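Local coordinates for uncharacterized protein (Pyrococcus abyssi, PDB 5IFF) that acts as a restriction DNA glycosylase, probably excising adenine bases from its recognition sequence, and also binds nonspecific double-stranded DNA as a tetramer, at residues F45-Q59 with Y159-G173. The protein carries 2 engineered substitutions. Numbering follows the deposited sequence.
Engineered in segment 45-59: Ala57 (natural residue Glu).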
loop_
_atom_site.group_PDB
_atom_site.type_symbol
_atom_site.label_atom_id
_atom_site.label_comp_id
_atom_site.label_asym_id
_atom_site.label_seq_id
_atom_site.Cartn_x
_atom_site.Cartn_y
_atom_site.Cartn_z
ATOM N N PHE A 45 24.598 -11.723 15.739
ATOM C CA PHE A 45 25.002 -10.678 16.668
ATOM C C PHE A 45 26.330 -11.026 17.329
ATOM O O PHE A 45 26.574 -12.176 17.634
ATOM C CB PHE A 45 23.880 -10.437 17.682
ATOM C CG PHE A 45 22.663 -9.855 17.024
ATOM C CD1 PHE A 45 22.600 -8.496 16.745
ATOM C CD2 PHE A 45 21.664 -10.682 16.551
ATOM C CE1 PHE A 45 21.512 -7.952 16.071
ATOM C CE2 PHE A 45 20.559 -10.147 15.857
ATOM C CZ PHE A 45 20.495 -8.786 15.621
ATOM N N PRO A 46 27.191 -10.012 17.515
ATOM C CA PRO A 46 28.554 -10.151 18.039
ATOM C C PRO A 46 28.543 -10.425 19.552
ATOM O O PRO A 46 27.475 -10.390 20.183
ATOM C CB PRO A 46 29.176 -8.792 17.723
ATOM C CG PRO A 46 27.980 -7.843 17.874
ATOM C CD PRO A 46 26.848 -8.600 17.239
ATOM N N SER A 47 29.704 -10.680 20.124
ATOM C CA SER A 47 29.775 -10.972 21.555
ATOM C C SER A 47 30.828 -10.119 22.287
ATOM O O SER A 47 31.345 -10.513 23.340
ATOM C CB SER A 47 30.062 -12.452 21.751
ATOM O OG SER A 47 31.303 -12.785 21.148
ATOM N N ASP A 48 31.120 -8.944 21.736
ATOM C CA ASP A 48 32.090 -8.017 22.291
ATOM C C ASP A 48 31.423 -6.684 22.554
ATOM O O ASP A 48 30.205 -6.625 22.582
ATOM C CB ASP A 48 33.251 -7.842 21.336
ATOM C CG ASP A 48 32.786 -7.589 19.912
ATOM O OD1 ASP A 48 31.693 -6.976 19.734
ATOM O OD2 ASP A 48 33.502 -8.025 18.988
ATOM N N GLU A 49 32.227 -5.630 22.704
ATOM C CA GLU A 49 31.731 -4.288 22.947
ATOM C C GLU A 49 30.651 -3.876 21.916
ATOM O O GLU A 49 29.768 -3.130 22.265
ATOM C CB GLU A 49 32.869 -3.263 22.929
ATOM C CG GLU A 49 32.431 -1.851 23.362
ATOM C CD GLU A 49 32.800 -0.752 22.360
ATOM O OE1 GLU A 49 34.008 -0.611 22.053
ATOM O OE2 GLU A 49 31.886 -0.024 21.888
ATOM N N ASN A 50 30.737 -4.376 20.680
ATOM C CA ASN A 50 29.789 -3.943 19.647
ATOM C C ASN A 50 28.351 -4.382 19.936
ATOM O O ASN A 50 27.436 -3.708 19.505
ATOM C CB ASN A 50 30.209 -4.446 18.258
ATOM C CG ASN A 50 31.520 -3.847 17.803
ATOM O OD1 ASN A 50 31.678 -2.626 17.769
ATOM N ND2 ASN A 50 32.485 -4.703 17.503
ATOM N N LEU A 51 28.135 -5.470 20.689
ATOM C CA LEU A 51 26.748 -5.876 21.017
ATOM C C LEU A 51 25.941 -4.762 21.686
ATOM O O LEU A 51 24.722 -4.662 21.502
ATOM C CB LEU A 51 26.713 -7.109 21.951
ATOM C CG LEU A 51 25.318 -7.766 22.117
ATOM C CD1 LEU A 51 24.624 -8.067 20.782
ATOM C CD2 LEU A 51 25.471 -9.036 22.959
ATOM N N ARG A 52 26.608 -3.969 22.520
ATOM C CA ARG A 52 25.900 -2.962 23.313
ATOM C C ARG A 52 25.376 -1.805 22.472
ATOM O O ARG A 52 24.626 -0.981 22.988
ATOM C CB ARG A 52 26.814 -2.402 24.415
ATOM C CG ARG A 52 27.790 -1.374 23.883
ATOM C CD ARG A 52 28.445 -0.515 24.952
ATOM N NE ARG A 52 29.466 0.337 24.339
ATOM C CZ ARG A 52 30.137 1.291 24.974
ATOM N NH1 ARG A 52 31.041 2.008 24.317
ATOM N NH2 ARG A 52 29.907 1.529 26.261
ATOM N N ASP A 53 25.802 -1.717 21.197
ATOM C CA ASP A 53 25.276 -0.722 20.281
ATOM C C ASP A 53 23.920 -1.121 19.619
ATOM O O ASP A 53 23.331 -0.331 18.855
ATOM C CB ASP A 53 26.295 -0.435 19.186
ATOM C CG ASP A 53 27.572 0.201 19.729
ATOM O OD1 ASP A 53 27.501 0.865 20.798
ATOM O OD2 ASP A 53 28.618 0.021 19.087
ATOM N N TYR A 54 23.454 -2.341 19.856
ATOM C CA TYR A 54 22.203 -2.777 19.207
ATOM C C TYR A 54 21.004 -2.745 20.149
ATOM O O TYR A 54 21.079 -3.186 21.300
ATOM C CB TYR A 54 22.330 -4.170 18.629
ATOM C CG TYR A 54 23.323 -4.192 17.495
ATOM C CD1 TYR A 54 22.934 -3.832 16.213
ATOM C CD2 TYR A 54 24.674 -4.477 17.732
ATOM C CE1 TYR A 54 23.856 -3.808 15.160
ATOM C CE2 TYR A 54 25.610 -4.474 16.689
ATOM C CZ TYR A 54 25.202 -4.128 15.406
ATOM O OH TYR A 54 26.119 -4.089 14.358
ATOM N N TYR A 55 19.894 -2.217 19.624
ATOM C CA TYR A 55 18.664 -2.071 20.407
ATOM C C TYR A 55 17.472 -2.540 19.628
ATOM O O TYR A 55 17.439 -2.468 18.385
ATOM C CB TYR A 55 18.409 -0.606 20.792
ATOM C CG TYR A 55 19.504 0.018 21.631
ATOM C CD1 TYR A 55 20.749 0.301 21.079
ATOM C CD2 TYR A 55 19.273 0.334 22.967
ATOM C CE1 TYR A 55 21.766 0.881 21.846
ATOM C CE2 TYR A 55 20.283 0.916 23.734
ATOM C CZ TYR A 55 21.503 1.199 23.170
ATOM O OH TYR A 55 22.511 1.770 23.929
ATOM N N ILE A 56 16.444 -2.916 20.357
ATOM C CA ILE A 56 15.142 -3.040 19.689
ATOM C C ILE A 56 14.426 -1.710 19.856
ATOM O O ILE A 56 14.157 -1.306 20.999
ATOM C CB ILE A 56 14.243 -4.143 20.307
ATOM C CG1 ILE A 56 14.870 -5.522 20.143
ATOM C CG2 ILE A 56 12.877 -4.123 19.602
ATOM C CD1 ILE A 56 14.252 -6.513 21.079
ATOM N N ALA A 57 14.161 -1.043 18.743
ATOM C CA ALA A 57 13.442 0.213 18.711
ATOM C C ALA A 57 11.959 -0.049 18.485
ATOM O O ALA A 57 11.573 -0.540 17.433
ATOM C CB ALA A 57 14.001 1.112 17.593
ATOM N N TRP A 58 11.140 0.344 19.454
ATOM C CA TRP A 58 9.745 0.031 19.456
ATOM C C TRP A 58 8.973 1.342 19.548
ATOM O O TRP A 58 9.058 2.062 20.583
ATOM C CB TRP A 58 9.440 -0.859 20.634
ATOM C CG TRP A 58 7.994 -1.346 20.774
ATOM C CD1 TRP A 58 6.944 -1.211 19.873
ATOM C CD2 TRP A 58 7.455 -2.074 21.916
ATOM N NE1 TRP A 58 5.817 -1.832 20.391
ATOM C CE2 TRP A 58 6.099 -2.358 21.607
ATOM C CE3 TRP A 58 8.009 -2.524 23.116
ATOM C CZ2 TRP A 58 5.273 -3.058 22.515
ATOM C CZ3 TRP A 58 7.173 -3.216 24.025
ATOM C CH2 TRP A 58 5.821 -3.473 23.709
ATOM N N GLN A 59 8.270 1.655 18.480
ATOM C CA GLN A 59 7.368 2.801 18.465
ATOM C C GLN A 59 6.106 2.326 19.126
ATOM O O GLN A 59 5.248 1.692 18.473
ATOM C CB GLN A 59 7.113 3.308 17.027
ATOM C CG GLN A 59 6.400 4.614 17.005
ATOM C CD GLN A 59 4.930 4.426 16.720
ATOM O OE1 GLN A 59 4.554 3.975 15.639
ATOM N NE2 GLN A 59 4.085 4.738 17.704
ATOM N N TYR A 159 9.072 6.242 21.658
ATOM C CA TYR A 159 9.846 5.057 21.304
ATOM C C TYR A 159 10.463 4.563 22.578
ATOM O O TYR A 159 10.870 5.381 23.433
ATOM C CB TYR A 159 11.009 5.355 20.334
ATOM C CG TYR A 159 10.595 5.570 18.904
ATOM C CD1 TYR A 159 10.030 6.774 18.513
ATOM C CD2 TYR A 159 10.793 4.578 17.942
ATOM C CE1 TYR A 159 9.641 6.980 17.195
ATOM C CE2 TYR A 159 10.419 4.774 16.633
ATOM C CZ TYR A 159 9.850 5.979 16.267
ATOM O OH TYR A 159 9.466 6.177 14.986
ATOM N N VAL A 160 10.570 3.251 22.721
ATOM C CA VAL A 160 11.511 2.721 23.738
ATOM C C VAL A 160 12.572 1.926 22.962
ATOM O O VAL A 160 12.249 1.202 22.013
ATOM C CB VAL A 160 10.808 1.850 24.807
ATOM C CG1 VAL A 160 10.029 0.754 24.132
ATOM C CG2 VAL A 160 11.819 1.262 25.786
ATOM N N CYS A 161 13.835 2.102 23.323
ATOM C CA CYS A 161 14.935 1.401 22.672
ATOM C C CYS A 161 15.493 0.443 23.729
ATOM O O CYS A 161 16.020 0.900 24.741
ATOM C CB CYS A 161 16.034 2.356 22.219
ATOM S SG CYS A 161 15.426 3.393 20.820
ATOM N N ILE A 162 15.360 -0.850 23.467
ATOM C CA ILE A 162 15.675 -1.900 24.434
ATOM C C ILE A 162 16.997 -2.552 24.042
ATOM O O ILE A 162 17.056 -3.153 22.993
ATOM C CB ILE A 162 14.606 -2.982 24.454
ATOM C CG1 ILE A 162 13.243 -2.379 24.954
ATOM C CG2 ILE A 162 15.021 -4.056 25.481
ATOM C CD1 ILE A 162 12.006 -3.219 24.563
ATOM N N PRO A 163 18.033 -2.481 24.893
ATOM C CA PRO A 163 19.302 -3.158 24.495
ATOM C C PRO A 163 19.129 -4.662 24.246
ATOM O O PRO A 163 18.476 -5.355 25.049
ATOM C CB PRO A 163 20.231 -2.919 25.691
ATOM C CG PRO A 163 19.623 -1.645 26.385
ATOM C CD PRO A 163 18.143 -1.796 26.193
ATOM N N LEU A 164 19.699 -5.171 23.160
ATOM C CA LEU A 164 19.640 -6.605 22.924
ATOM C C LEU A 164 20.290 -7.389 24.077
ATOM O O LEU A 164 20.042 -8.581 24.251
ATOM C CB LEU A 164 20.344 -7.003 21.625
ATOM C CG LEU A 164 19.595 -6.624 20.326
ATOM C CD1 LEU A 164 20.399 -7.317 19.184
ATOM C CD2 LEU A 164 18.144 -7.065 20.357
ATOM N N THR A 165 21.143 -6.731 24.844
ATOM C CA THR A 165 21.812 -7.461 25.927
ATOM C C THR A 165 20.817 -7.694 27.058
ATOM O O THR A 165 21.153 -8.346 28.040
ATOM C CB THR A 165 23.014 -6.704 26.486
ATOM O OG1 THR A 165 22.608 -5.376 26.808
ATOM C CG2 THR A 165 24.123 -6.640 25.481
ATOM N N ASN A 166 19.636 -7.066 26.958
ATOM C CA ASN A 166 18.599 -7.166 27.996
ATOM C C ASN A 166 17.460 -8.109 27.667
ATOM O O ASN A 166 16.488 -8.167 28.421
ATOM C CB ASN A 166 17.970 -5.791 28.338
ATOM C CG ASN A 166 18.912 -4.919 29.125
ATOM O OD1 ASN A 166 20.050 -5.290 29.342
ATOM N ND2 ASN A 166 18.461 -3.756 29.516
ATOM N N VAL A 167 17.574 -8.858 26.576
ATOM C CA VAL A 167 16.507 -9.790 26.231
ATOM C C VAL A 167 16.975 -11.238 26.316
ATOM O O VAL A 167 18.170 -11.480 26.392
ATOM C CB VAL A 167 15.970 -9.521 24.789
ATOM C CG1 VAL A 167 15.417 -8.113 24.752
ATOM C CG2 VAL A 167 17.033 -9.772 23.747
ATOM N N GLU A 168 16.031 -12.182 26.265
ATOM C CA GLU A 168 16.340 -13.616 26.301
ATOM C C GLU A 168 15.679 -14.326 25.129
ATOM O O GLU A 168 14.609 -13.917 24.674
ATOM C CB GLU A 168 15.831 -14.289 27.584
ATOM C CG GLU A 168 16.051 -13.564 28.896
ATOM C CD GLU A 168 15.459 -14.366 30.082
ATOM O OE1 GLU A 168 15.531 -15.616 30.060
ATOM O OE2 GLU A 168 14.913 -13.755 31.025
ATOM N N PRO A 169 16.266 -15.421 24.666
ATOM C CA PRO A 169 17.574 -15.989 25.023
ATOM C C PRO A 169 18.708 -15.051 24.580
ATOM O O PRO A 169 18.618 -14.453 23.499
ATOM C CB PRO A 169 17.618 -17.303 24.239
ATOM C CG PRO A 169 16.189 -17.612 23.903
ATOM C CD PRO A 169 15.522 -16.286 23.736
ATOM N N SER A 170 19.748 -14.927 25.405
ATOM C CA SER A 170 20.911 -14.109 25.082
ATOM C C SER A 170 21.300 -14.144 23.595
ATOM O O SER A 170 21.420 -15.198 22.987
ATOM C CB SER A 170 22.124 -14.552 25.913
ATOM O OG SER A 170 23.310 -13.999 25.392
ATOM N N LEU A 171 21.445 -12.957 23.019
ATOM C CA LEU A 171 21.814 -12.847 21.596
ATOM C C LEU A 171 23.333 -12.796 21.373
ATOM O O LEU A 171 23.806 -12.945 20.229
ATOM C CB LEU A 171 21.165 -11.622 21.002
ATOM C CG LEU A 171 19.680 -11.868 20.718
ATOM C CD1 LEU A 171 19.019 -10.569 20.566
ATOM C CD2 LEU A 171 19.585 -12.739 19.452
ATOM N N ALA A 172 24.102 -12.617 22.457
ATOM C CA ALA A 172 25.584 -12.597 22.329
ATOM C C ALA A 172 26.161 -13.743 21.508
ATOM O O ALA A 172 26.075 -14.894 21.913
ATOM C CB ALA A 172 26.257 -12.611 23.732
ATOM N N GLY A 173 26.770 -13.431 20.360
ATOM C CA GLY A 173 27.399 -14.435 19.537
ATOM C C GLY A 173 26.485 -15.454 18.901
ATOM O O GLY A 173 26.904 -16.561 18.607
HETATM O O HOH W 1 22.662 -4.442 23.354
#
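Tyr54 O is gripped twice: Leu164 N donates to it over 3.1 Å along an almost straight N-H path (174°), and a water donates to it as well. The same water donates to Leu51 O and accepts from Thr165 N, so it stitches the 3-10 turn 49-53 to the turn 164-166, just where two antiparallel strands, 54-59 and 159-163, end their pairing. Within this part of the large curved sheet, Ile56 and Ile162 form a hydrogen-bonded pair, with Ile56 N to Ile162 O at 2.7 Å; Trp58 and Val160 form the next. Strand 25-29 borders 54-59 on its other edge.

Leu164 divides its methyls between two partners. CD1 sits over one face of the Phe45 ring, 3.7 Å from its centroid and 26° off the normal, a CH-pi contact, while CD2 meets Ile56 CG1 at 3.6 Å. Ile56, Trp58 and Ile162 share a sheet face packed against strand 11-17; Trp58 NE1 hydrogen-bonds to Glu71 OE2. Engineered Ala57 lies on the other face, its CB near Cys161 SG.

Gln59, known to bind adenine, though none is bound to this chain, runs its CB over one face of the Tyr159 ring, 4.0 Å from the centroid. Were Tyr159 replaced by an alanine, Gln59 CB and CG would probably lose the ring surface they rest on. Gln59 CG lies 3.8 Å from Tyr159 CZ, brought there by a chi1 of -170° that sets CG opposite the backbone N.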